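Local coordinates for DNA gyrase, B subunit, truncated (Myxococcus xanthus, PDB 3CWV), which probably takes part in the ATP-dependent breakage, passage and rejoining of double-stranded DNA, as a type II topoisomerase of the GyrB family, at residues R176-L181 and L188-A193; F256-R261 and R311-A316. One frame throughout, in Å; residues are numbered along the deposited sequence.

How the contacts relate
Apolar side chains carry both contacts, and neither contains a hydrogen bond across its segments, yet their settings differ. Contact 1 is buried throughout: all its touching residues are inside the protein, and side chains of helix 171-184 and of 188-193 fill the layer between helix and eight-stranded sheet. Contact 2 is partly buried, a beta turn of the five-stranded sheet meeting a loop, and there an amide joins the methyl, thioether and phenyl groups. Their centres are about 20 Å apart. Helix 171-184 bridges them, since Glu180 OE1 packs 4.2 Å from Phe256 CE1 and Leu184 touches Phe256 and Ala259. Helix 28-47 is also shared, with Tyr43 meeting both Leu181 and Asn258.

Contact 1 (R176-L181 and L188-A193); sequences RRCNEL and LRVSFA
Helix 171-184 lies on the eight-stranded sheet of the ATPase-type alpha/beta sandwich found in GyrB proteins, and its residues Cys178 and Leu181 rest on Val190 and Phe192 of strand 189-194 and on Leu188 just before it. The chain reverses between the two elements: their axes run antiparallel at 172° and pass 8.0 Å apart. Val190 stands in the middle. Its CG1, anti to the backbone N (chi1 -179°), meets Cys178 CB at 3.7 Å, while the other branch, CG2, touches Leu181 CD2 at 3.8 Å, the two side chains crossing at about a right angle. Leu188 adds one methyl, CD2, 3.8 Å from Leu181 CG. At the other end Cys178 SG approaches Phe192 CD1 at 4.2 Å, a sulfur-aromatic contact in which the sulfur stands obliquely to the ring, 63° off its normal. Trp203 of strand 199-204 and Leu56 of strand 53-58 also touch both Cys178 and Phe192. Backbone polar groups are served elsewhere: Leu181 N bonds to Arg177 O within the helix, and Ser191 to Val54 and Leu56 in the sheet. What holds helix to strand here is dispersion and the exclusion of water, with no directional bond between the segments.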
loop_
_atom_site.group_PDB
_atom_site.type_symbol
_atom_site.label_atom_id
_atom_site.label_comp_id
_atom_site.label_asym_id
_atom_site.label_seq_id
_atom_site.Cartn_x
_atom_site.Cartn_y
_atom_site.Cartn_z
ATOM N N ARG A 176 -10.377 -0.866 -5.755
ATOM C CA ARG A 176 -9.491 0.295 -5.875
ATOM C C ARG A 176 -8.224 0.167 -5.026
ATOM O O ARG A 176 -7.161 0.563 -5.465
ATOM C CB ARG A 176 -10.214 1.601 -5.534
ATOM C CG ARG A 176 -11.070 2.147 -6.677
ATOM C CD ARG A 176 -11.546 3.559 -6.390
ATOM N NE ARG A 176 -12.464 3.594 -5.253
ATOM C CZ ARG A 176 -13.771 3.357 -5.339
ATOM N NH1 ARG A 176 -14.317 3.063 -6.510
ATOM N NH2 ARG A 176 -14.528 3.409 -4.253
ATOM N N ARG A 177 -8.330 -0.366 -3.811
ATOM C CA ARG A 177 -7.144 -0.511 -2.963
ATOM C C ARG A 177 -6.199 -1.555 -3.561
ATOM O O ARG A 177 -4.968 -1.444 -3.461
ATOM C CB ARG A 177 -7.534 -0.876 -1.526
ATOM C CG ARG A 177 -6.372 -1.153 -0.570
ATOM C CD ARG A 177 -5.566 0.092 -0.181
ATOM N NE ARG A 177 -6.396 1.113 0.462
ATOM C CZ ARG A 177 -6.250 1.563 1.711
ATOM N NH1 ARG A 177 -5.283 1.107 2.518
ATOM N NH2 ARG A 177 -7.080 2.499 2.150
ATOM N N CYS A 178 -6.766 -2.568 -4.188
ATOM C CA CYS A 178 -5.948 -3.589 -4.829
ATOM C C CYS A 178 -5.170 -2.989 -6.018
ATOM O O CYS A 178 -3.984 -3.270 -6.215
ATOM C CB CYS A 178 -6.823 -4.742 -5.300
ATOM S SG CYS A 178 -7.426 -5.842 -3.998
ATOM N N ASN A 179 -5.857 -2.167 -6.807
ATOM C CA ASN A 179 -5.244 -1.477 -7.938
ATOM C C ASN A 179 -4.067 -0.604 -7.469
ATOM O O ASN A 179 -2.993 -0.631 -8.085
ATOM C CB ASN A 179 -6.335 -0.666 -8.667
ATOM C CG ASN A 179 -5.894 -0.121 -10.027
ATOM O OD1 ASN A 179 -4.723 -0.215 -10.449
ATOM N ND2 ASN A 179 -6.849 0.491 -10.713
ATOM N N GLU A 180 -4.260 0.144 -6.376
ATOM C CA GLU A 180 -3.204 0.961 -5.794
ATOM C C GLU A 180 -2.021 0.125 -5.361
ATOM O O GLU A 180 -0.887 0.516 -5.563
ATOM C CB GLU A 180 -3.683 1.648 -4.533
ATOM C CG GLU A 180 -4.722 2.676 -4.725
ATOM C CD GLU A 180 -5.105 3.302 -3.401
ATOM O OE1 GLU A 180 -4.523 2.921 -2.348
ATOM O OE2 GLU A 180 -5.994 4.171 -3.416
ATOM N N LEU A 181 -2.294 -0.992 -4.696
ATOM C CA LEU A 181 -1.241 -1.890 -4.233
ATOM C C LEU A 181 -0.361 -2.408 -5.406
ATOM O O LEU A 181 0.875 -2.433 -5.302
ATOM C CB LEU A 181 -1.856 -3.052 -3.450
ATOM C CG LEU A 181 -0.960 -4.240 -3.095
ATOM C CD1 LEU A 181 0.156 -3.811 -2.140
ATOM C CD2 LEU A 181 -1.763 -5.394 -2.498
ATOM N N LEU A 188 4.281 -6.573 -8.646
ATOM C CA LEU A 188 3.396 -7.421 -7.843
ATOM C C LEU A 188 2.094 -7.716 -8.624
ATOM O O LEU A 188 1.477 -6.792 -9.160
ATOM C CB LEU A 188 3.017 -6.695 -6.543
ATOM C CG LEU A 188 2.096 -7.447 -5.576
ATOM C CD1 LEU A 188 2.725 -8.778 -5.133
ATOM C CD2 LEU A 188 1.733 -6.572 -4.361
ATOM N N ARG A 189 1.705 -8.990 -8.702
ATOM C CA ARG A 189 0.398 -9.399 -9.261
ATOM C C ARG A 189 -0.672 -9.386 -8.182
ATOM O O ARG A 189 -0.556 -10.100 -7.180
ATOM C CB ARG A 189 0.500 -10.803 -9.879
ATOM C CG ARG A 189 1.462 -10.815 -11.062
ATOM C CD ARG A 189 1.647 -12.171 -11.659
ATOM N NE ARG A 189 2.497 -12.067 -12.847
ATOM C CZ ARG A 189 2.076 -11.695 -14.059
ATOM N NH1 ARG A 189 0.793 -11.389 -14.273
ATOM N NH2 ARG A 189 2.948 -11.628 -15.066
ATOM N N VAL A 190 -1.694 -8.542 -8.345
ATOM C CA VAL A 190 -2.703 -8.428 -7.305
ATOM C C VAL A 190 -4.039 -8.709 -7.969
ATOM O O VAL A 190 -4.318 -8.133 -9.012
ATOM C CB VAL A 190 -2.809 -7.001 -6.728
ATOM C CG1 VAL A 190 -3.872 -6.968 -5.628
ATOM C CG2 VAL A 190 -1.458 -6.520 -6.165
ATOM N N SER A 191 -4.843 -9.591 -7.376
ATOM C CA SER A 191 -6.138 -9.948 -7.944
ATOM C C SER A 191 -7.257 -9.700 -6.941
ATOM O O SER A 191 -7.082 -9.885 -5.729
ATOM C CB SER A 191 -6.152 -11.425 -8.340
ATOM O OG SER A 191 -5.225 -11.660 -9.396
ATOM N N PHE A 192 -8.408 -9.297 -7.465
ATOM C CA PHE A 192 -9.599 -9.167 -6.658
ATOM C C PHE A 192 -10.662 -10.123 -7.222
ATOM O O PHE A 192 -11.040 -10.001 -8.370
ATOM C CB PHE A 192 -10.067 -7.715 -6.684
ATOM C CG PHE A 192 -11.283 -7.478 -5.869
ATOM C CD1 PHE A 192 -11.211 -7.518 -4.473
ATOM C CD2 PHE A 192 -12.514 -7.222 -6.485
ATOM C CE1 PHE A 192 -12.355 -7.307 -3.687
ATOM C CE2 PHE A 192 -13.664 -7.019 -5.707
ATOM C CZ PHE A 192 -13.580 -7.052 -4.304
ATOM N N ALA A 193 -11.122 -11.082 -6.416
ATOM C CA ALA A 193 -12.078 -12.089 -6.857
ATOM C C ALA A 193 -13.435 -11.830 -6.227
ATOM O O ALA A 193 -13.618 -11.935 -5.010
ATOM C CB ALA A 193 -11.598 -13.483 -6.517
#

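Contact 2 (F256-R261 and R311-A316); sequences FANAVR and RQMAFA
The Phe315 ring meets Ala257 through its far end, with CZ 4.3 Å from Ala257 CB and the methyl oblique to the ring; Lys320 and Leu323 of the same loop also touch this phenylalanine. The Phe256 ring does not reach 311-316; within its own segment Arg261 CG sits 3.4 Å above one face, offset toward the rim, and Ile303 and Ala305 also touch it. The third flat group, the Asn258 amide, runs at a slant to the Met313 chain, with ND2 3.7 Å from Met313 CG and OD1 looser at 4.2 Å from Met313 SD. Met313 thus joins both partners. The bend about its CB-CG bond (chi2 -62°) turns SD to 3.9 Å from Ala257 CB. An alanine in place of Met313 would probably leave the Ala257 methyl and one flank of the Asn258 amide without their thioether neighbour, opening a gap between turn and loop. The turn itself is a type I' beta turn from Ala257 to Val260, closed by Ala257 N to Val260 O at 2.9 Å and Val260 N to Ala257 O at 3.1 Å. Asn258, at its first corner, has left-handed backbone angles (42°/50°), and its OD1 accepts a hydrogen bond from Gly308 N at the start of the loop. In GyrB relatives the corresponding loop of the transducer domain bears the QTK motif; 311-316 probably belongs to the equivalent loop, just ahead of where that motif, here ending in Lys320, would fall. The chemistry divides the work: the amide's hydrogen bonds lie outside these two segments, with the one to Gly308 tying the turn to the loop's beginning, while Met313 and Phe315 add nondirectional van der Waals contact, to the Ala257 methyl and, from Met313, to the amide.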
loop_
_atom_site.group_PDB
_atom_site.type_symbol
_atom_site.label_atom_id
_atom_site.label_comp_id
_atom_site.label_asym_id
_atom_site.label_seq_id
_atom_site.Cartn_x
_atom_site.Cartn_y
_atom_site.Cartn_z
ATOM N N PHE A 256 2.274 8.781 -0.647
ATOM C CA PHE A 256 2.198 7.565 0.160
ATOM C C PHE A 256 3.499 7.366 0.913
ATOM O O PHE A 256 4.545 7.767 0.434
ATOM C CB PHE A 256 2.000 6.330 -0.738
ATOM C CG PHE A 256 0.748 6.379 -1.566
ATOM C CD1 PHE A 256 -0.412 5.771 -1.119
ATOM C CD2 PHE A 256 0.731 7.072 -2.776
ATOM C CE1 PHE A 256 -1.584 5.827 -1.877
ATOM C CE2 PHE A 256 -0.425 7.166 -3.532
ATOM C CZ PHE A 256 -1.585 6.525 -3.095
ATOM N N ALA A 257 3.423 6.747 2.088
ATOM C CA ALA A 257 4.620 6.231 2.758
ATOM C C ALA A 257 4.285 4.802 3.097
ATOM O O ALA A 257 3.257 4.530 3.749
ATOM C CB ALA A 257 4.922 7.029 3.997
ATOM N N ASN A 258 5.110 3.876 2.618
ATOM C CA ASN A 258 4.742 2.458 2.637
ATOM C C ASN A 258 3.288 2.185 2.231
ATOM O O ASN A 258 2.549 1.454 2.933
ATOM C CB ASN A 258 5.060 1.799 3.989
ATOM C CG ASN A 258 6.545 1.529 4.165
ATOM O OD1 ASN A 258 7.325 1.756 3.259
ATOM N ND2 ASN A 258 6.936 1.046 5.334
ATOM N N ALA A 259 2.891 2.767 1.106
ATOM C CA ALA A 259 1.608 2.416 0.476
ATOM C C ALA A 259 0.387 2.791 1.310
ATOM O O ALA A 259 -0.730 2.383 0.984
ATOM C CB ALA A 259 1.553 0.907 0.081
ATOM N N VAL A 260 0.596 3.552 2.383
ATOM C CA VAL A 260 -0.521 4.219 3.053
ATOM C C VAL A 260 -0.470 5.726 2.777
ATOM O O VAL A 260 0.602 6.356 2.788
ATOM C CB VAL A 260 -0.570 3.954 4.574
ATOM C CG1 VAL A 260 -0.821 2.449 4.857
ATOM C CG2 VAL A 260 0.694 4.442 5.260
ATOM N N ARG A 261 -1.630 6.313 2.530
ATOM C CA ARG A 261 -1.618 7.658 1.992
ATOM C C ARG A 261 -1.229 8.652 3.068
ATOM O O ARG A 261 -1.536 8.467 4.249
ATOM C CB ARG A 261 -2.959 8.021 1.333
ATOM C CG ARG A 261 -2.714 8.491 -0.099
ATOM C CD ARG A 261 -3.938 8.843 -0.796
ATOM N NE ARG A 261 -4.108 10.279 -0.852
ATOM C CZ ARG A 261 -5.206 10.844 -1.330
ATOM N NH1 ARG A 261 -6.181 10.067 -1.780
ATOM N NH2 ARG A 261 -5.328 12.164 -1.357
ATOM N N ARG A 311 10.016 1.182 10.797
ATOM C CA ARG A 311 10.611 1.958 11.892
ATOM C C ARG A 311 11.180 3.296 11.429
ATOM O O ARG A 311 11.243 4.248 12.210
ATOM C CB ARG A 311 11.735 1.165 12.567
ATOM C CG ARG A 311 12.933 0.878 11.646
ATOM C CD ARG A 311 14.186 0.481 12.418
ATOM N NE ARG A 311 14.603 1.525 13.363
ATOM C CZ ARG A 311 15.198 2.670 13.020
ATOM N NH1 ARG A 311 15.458 2.945 11.744
ATOM N NH2 ARG A 311 15.537 3.548 13.959
ATOM N N GLN A 312 11.603 3.347 10.163
ATOM C CA GLN A 312 12.162 4.557 9.551
ATOM C C GLN A 312 11.116 5.568 9.084
ATOM O O GLN A 312 11.462 6.696 8.770
ATOM C CB GLN A 312 13.068 4.191 8.359
ATOM C CG GLN A 312 14.481 3.689 8.745
ATOM C CD GLN A 312 15.412 3.519 7.539
ATOM O OE1 GLN A 312 15.627 4.451 6.758
ATOM N NE2 GLN A 312 15.990 2.335 7.405
ATOM N N MET A 313 9.854 5.160 9.004
ATOM C CA MET A 313 8.758 6.062 8.602
ATOM C C MET A 313 8.374 6.931 9.791
ATOM O O MET A 313 7.882 6.422 10.795
ATOM C CB MET A 313 7.535 5.275 8.150
ATOM C CG MET A 313 7.694 4.372 6.889
ATOM S SD MET A 313 8.121 5.262 5.366
ATOM C CE MET A 313 9.856 4.805 5.289
ATOM N N ALA A 314 8.622 8.233 9.698
ATOM C CA ALA A 314 8.380 9.147 10.819
ATOM C C ALA A 314 7.462 10.246 10.339
ATOM O O ALA A 314 7.602 10.742 9.222
ATOM C CB ALA A 314 9.687 9.737 11.349
ATOM N N PHE A 315 6.522 10.628 11.191
ATOM C CA PHE A 315 5.457 11.538 10.812
ATOM C C PHE A 315 5.499 12.744 11.748
ATOM O O PHE A 315 6.155 12.703 12.797
ATOM C CB PHE A 315 4.115 10.798 10.898
ATOM C CG PHE A 315 4.008 9.627 9.944
ATOM C CD1 PHE A 315 3.562 9.821 8.640
ATOM C CD2 PHE A 315 4.391 8.349 10.339
ATOM C CE1 PHE A 315 3.471 8.755 7.734
ATOM C CE2 PHE A 315 4.313 7.259 9.441
ATOM C CZ PHE A 315 3.851 7.468 8.134
ATOM N N ALA A 316 4.842 13.830 11.358
ATOM C CA ALA A 316 4.836 15.043 12.164
ATOM C C ALA A 316 3.987 14.882 13.429
ATOM O O ALA A 316 4.113 15.654 14.389
ATOM C CB ALA A 316 4.317 16.213 11.344
#